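Local structure of L-asparagine oxygenase (Streptomyces coelicolor, 2OG5) at residues E181-P189 with F331-M342. The protein catalyses the iron(II)- and 2-oxoglutarate-dependent 3-hydroxylation of free L-asparagine, which is then built into the calcium-dependent lipopeptide antibiotic. Residues are numbered along the deposited sequence; the frame is centred on the assembly and turned at random.
With NA (sodium ion), chain B.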
# COMPACT_ATOMS: atom_id res chain seq x y z
N GLU A 181 1.49 2.57 6.61
CA GLU A 181 0.18 3.08 6.23
C GLU A 181 -0.77 3.04 7.43
O GLU A 181 -0.93 2.00 8.05
CB GLU A 181 -0.40 2.26 5.09
CG GLU A 181 -1.58 2.91 4.40
CD GLU A 181 -1.21 4.16 3.65
OE1 GLU A 181 -0.02 4.30 3.28
OE2 GLU A 181 -2.08 5.03 3.45
N ASN A 182 -1.39 4.18 7.72
CA ASN A 182 -2.38 4.31 8.78
C ASN A 182 -1.86 3.73 10.09
O ASN A 182 -2.55 2.97 10.77
CB ASN A 182 -3.74 3.68 8.38
CG ASN A 182 -4.36 4.35 7.15
OD1 ASN A 182 -5.21 3.76 6.46
ND2 ASN A 182 -3.94 5.58 6.87
N ALA A 183 -0.64 4.13 10.45
CA ALA A 183 0.07 3.59 11.61
C ALA A 183 -0.74 3.69 12.90
O ALA A 183 -0.66 2.82 13.76
CB ALA A 183 1.44 4.29 11.78
N PHE A 184 -1.54 4.76 13.03
CA PHE A 184 -2.37 4.97 14.22
C PHE A 184 -3.44 3.90 14.43
O PHE A 184 -3.93 3.75 15.54
CB PHE A 184 -3.07 6.33 14.12
CG PHE A 184 -4.24 6.35 13.16
CD1 PHE A 184 -5.54 6.21 13.63
CD2 PHE A 184 -4.04 6.51 11.79
CE1 PHE A 184 -6.62 6.22 12.73
CE2 PHE A 184 -5.12 6.53 10.91
CZ PHE A 184 -6.40 6.38 11.38
N HIS A 185 -3.84 3.21 13.37
CA HIS A 185 -5.07 2.41 13.40
C HIS A 185 -4.81 0.96 13.79
O HIS A 185 -3.89 0.32 13.27
CB HIS A 185 -5.74 2.49 12.03
CG HIS A 185 -7.19 2.16 12.03
ND1 HIS A 185 -7.67 0.90 12.32
CD2 HIS A 185 -8.28 2.92 11.72
CE1 HIS A 185 -8.99 0.90 12.23
NE2 HIS A 185 -9.38 2.11 11.86
N GLU A 186 -5.63 0.45 14.71
CA GLU A 186 -5.56 -0.94 15.17
C GLU A 186 -5.66 -1.94 14.03
O GLU A 186 -5.05 -3.01 14.08
CB GLU A 186 -6.69 -1.20 16.18
CG GLU A 186 -6.79 -2.63 16.69
CD GLU A 186 -7.97 -2.87 17.63
OE1 GLU A 186 -8.77 -1.94 17.88
OE2 GLU A 186 -8.09 -4.03 18.09
N HIS A 187 -6.46 -1.61 13.02
CA HIS A 187 -6.68 -2.48 11.86
C HIS A 187 -6.11 -1.87 10.60
O HIS A 187 -6.69 -1.97 9.53
CB HIS A 187 -8.17 -2.78 11.70
CG HIS A 187 -8.74 -3.52 12.86
ND1 HIS A 187 -8.30 -4.77 13.22
CD2 HIS A 187 -9.72 -3.20 13.74
CE1 HIS A 187 -8.97 -5.18 14.28
NE2 HIS A 187 -9.83 -4.24 14.62
N ARG A 188 -4.95 -1.25 10.75
CA ARG A 188 -4.23 -0.70 9.60
C ARG A 188 -3.96 -1.79 8.56
O ARG A 188 -3.94 -2.98 8.88
CB ARG A 188 -2.94 -0.05 10.06
CG ARG A 188 -1.94 -1.00 10.69
CD ARG A 188 -0.84 -0.20 11.37
NE ARG A 188 0.01 -1.03 12.22
CZ ARG A 188 -0.29 -1.42 13.46
NH1 ARG A 188 -1.43 -1.05 14.03
NH2 ARG A 188 0.56 -2.17 14.14
N PRO A 189 -3.77 -1.39 7.29
CA PRO A 189 -3.55 -2.41 6.27
C PRO A 189 -2.43 -3.37 6.63
O PRO A 189 -1.41 -2.96 7.18
CB PRO A 189 -3.17 -1.56 5.05
CG PRO A 189 -3.88 -0.28 5.27
CD PRO A 189 -3.77 -0.03 6.74
N PHE A 331 -5.75 -1.60 -0.22
CA PHE A 331 -5.30 -2.19 1.04
C PHE A 331 -5.80 -3.61 1.19
O PHE A 331 -6.93 -3.93 0.79
CB PHE A 331 -5.81 -1.38 2.22
CG PHE A 331 -5.42 0.08 2.20
CD1 PHE A 331 -4.14 0.47 1.85
CD2 PHE A 331 -6.34 1.06 2.56
CE1 PHE A 331 -3.78 1.80 1.85
CE2 PHE A 331 -5.98 2.40 2.57
CZ PHE A 331 -4.70 2.77 2.23
N VAL A 332 -4.98 -4.47 1.79
CA VAL A 332 -5.35 -5.84 2.10
C VAL A 332 -5.32 -6.08 3.60
O VAL A 332 -4.36 -5.70 4.28
CB VAL A 332 -4.39 -6.83 1.44
CG1 VAL A 332 -4.84 -8.26 1.68
CG2 VAL A 332 -4.30 -6.53 -0.06
N LEU A 333 -6.38 -6.72 4.09
CA LEU A 333 -6.47 -7.22 5.45
C LEU A 333 -6.31 -8.74 5.40
O LEU A 333 -7.05 -9.43 4.70
CB LEU A 333 -7.80 -6.81 6.09
CG LEU A 333 -7.95 -5.29 6.25
CD1 LEU A 333 -9.41 -4.90 6.59
CD2 LEU A 333 -7.00 -4.73 7.29
N THR A 334 -5.30 -9.24 6.10
CA THR A 334 -5.02 -10.68 6.10
C THR A 334 -6.07 -11.49 6.85
O THR A 334 -6.25 -12.66 6.53
CB THR A 334 -3.65 -10.96 6.70
OG1 THR A 334 -3.46 -10.16 7.88
CG2 THR A 334 -2.57 -10.63 5.68
N ASP A 335 -6.77 -10.87 7.80
CA ASP A 335 -7.85 -11.54 8.52
C ASP A 335 -8.99 -10.55 8.71
O ASP A 335 -9.10 -9.89 9.75
CB ASP A 335 -7.36 -12.08 9.86
CG ASP A 335 -8.39 -12.97 10.56
OD1 ASP A 335 -9.51 -13.17 10.02
OD2 ASP A 335 -8.09 -13.46 11.66
N LEU A 336 -9.84 -10.44 7.70
CA LEU A 336 -10.94 -9.48 7.70
C LEU A 336 -11.83 -9.64 8.93
O LEU A 336 -12.37 -8.67 9.45
CB LEU A 336 -11.77 -9.66 6.43
CG LEU A 336 -12.88 -8.64 6.17
CD1 LEU A 336 -12.29 -7.27 5.92
CD2 LEU A 336 -13.74 -9.10 4.99
N ARG A 337 -11.96 -10.86 9.42
CA ARG A 337 -12.85 -11.11 10.56
C ARG A 337 -12.53 -10.24 11.78
O ARG A 337 -13.44 -9.85 12.53
CB ARG A 337 -12.82 -12.58 10.96
CG ARG A 337 -13.79 -12.99 12.06
CD ARG A 337 -15.21 -12.69 11.66
NE ARG A 337 -16.14 -12.97 12.74
CZ ARG A 337 -17.43 -12.64 12.70
NH1 ARG A 337 -17.94 -12.10 11.60
NH2 ARG A 337 -18.21 -12.90 13.74
N ARG A 338 -11.26 -9.95 11.98
CA ARG A 338 -10.84 -9.24 13.19
C ARG A 338 -11.43 -7.84 13.33
O ARG A 338 -11.52 -7.34 14.45
CB ARG A 338 -9.31 -9.14 13.25
CG ARG A 338 -8.60 -10.46 13.37
CD ARG A 338 -7.11 -10.26 13.53
NE ARG A 338 -6.84 -9.43 14.69
CZ ARG A 338 -6.15 -8.29 14.68
NH1 ARG A 338 -5.59 -7.82 13.57
NH2 ARG A 338 -6.00 -7.61 15.82
N SER A 339 -11.82 -7.22 12.22
CA SER A 339 -12.35 -5.87 12.20
C SER A 339 -13.87 -5.82 12.07
O SER A 339 -14.43 -4.75 11.80
CB SER A 339 -11.71 -5.07 11.06
OG SER A 339 -11.90 -5.70 9.80
N ARG A 340 -14.55 -6.94 12.29
CA ARG A 340 -16.01 -7.00 12.10
C ARG A 340 -16.76 -5.90 12.87
O ARG A 340 -17.73 -5.36 12.36
CB ARG A 340 -16.54 -8.38 12.49
CG ARG A 340 -18.06 -8.56 12.34
CD ARG A 340 -18.55 -8.40 10.93
NE ARG A 340 -20.01 -8.52 10.85
CZ ARG A 340 -20.88 -7.54 11.09
NH1 ARG A 340 -20.47 -6.32 11.41
NH2 ARG A 340 -22.18 -7.78 10.99
N ALA A 341 -16.32 -5.58 14.08
CA ALA A 341 -16.95 -4.54 14.89
C ALA A 341 -16.92 -3.16 14.23
O ALA A 341 -17.74 -2.29 14.57
CB ALA A 341 -16.30 -4.49 16.27
N MET A 342 -15.99 -2.96 13.31
CA MET A 342 -15.86 -1.71 12.56
C MET A 342 -16.47 -1.74 11.15
O MET A 342 -16.39 -0.74 10.43
CB MET A 342 -14.38 -1.32 12.45
CG MET A 342 -13.74 -1.02 13.78
SD MET A 342 -12.12 -0.33 13.51
CE MET A 342 -11.57 -0.06 15.18
NA NA B . 1.31 5.46 2.34
O HOH W 1 -3.66 -5.22 12.49
O HOH W 2 -0.09 6.79 2.62
O HOH W 3 1.71 6.71 0.78
O HOH W 4 0.33 4.68 0.12
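One thioether serves two imidazoles: Met342 SD lies near the ring planes of both His185 and His187, 3.6 Å from CE1 of the former and 3.7 Å from CD2 of the latter, two edge-on sulfur-aromatic contacts. His187 carries much of the contact. Its ring is sandwiched between Ser339 CB, a CH-pi contact 3.8 Å from the ring centroid, and Glu186 CG over the opposite face, while the guanidinium of Arg338 turns a face to its ND1–CE1 side, the planes 61° apart. His187 N donates in the ring plane of His185 to ND1 (2.9 Å), fixing that ring's rotation. Leu333 CD2 packs on His187 O, which this contact buries without a polar partner. Farther along, Pro189 CG sits over the Phe331 ring, 3.7 Å from its centroid. The same ring meets Glu181 CG through CE1 (3.5 Å), the glutamate chain bending at chi2 (67°) as OE1 reaches the sodium ion at 2.0 Å. With His179 and His311 this forms the facial triad of the oxygenase, sodium occupying the iron site. The loop after strand 176-179 thus packs on the end of strand 326-333 and the 3-10 segment 336-342, with Phe146 of strand 142-146 and Leu350 of strand 349-350 alongside.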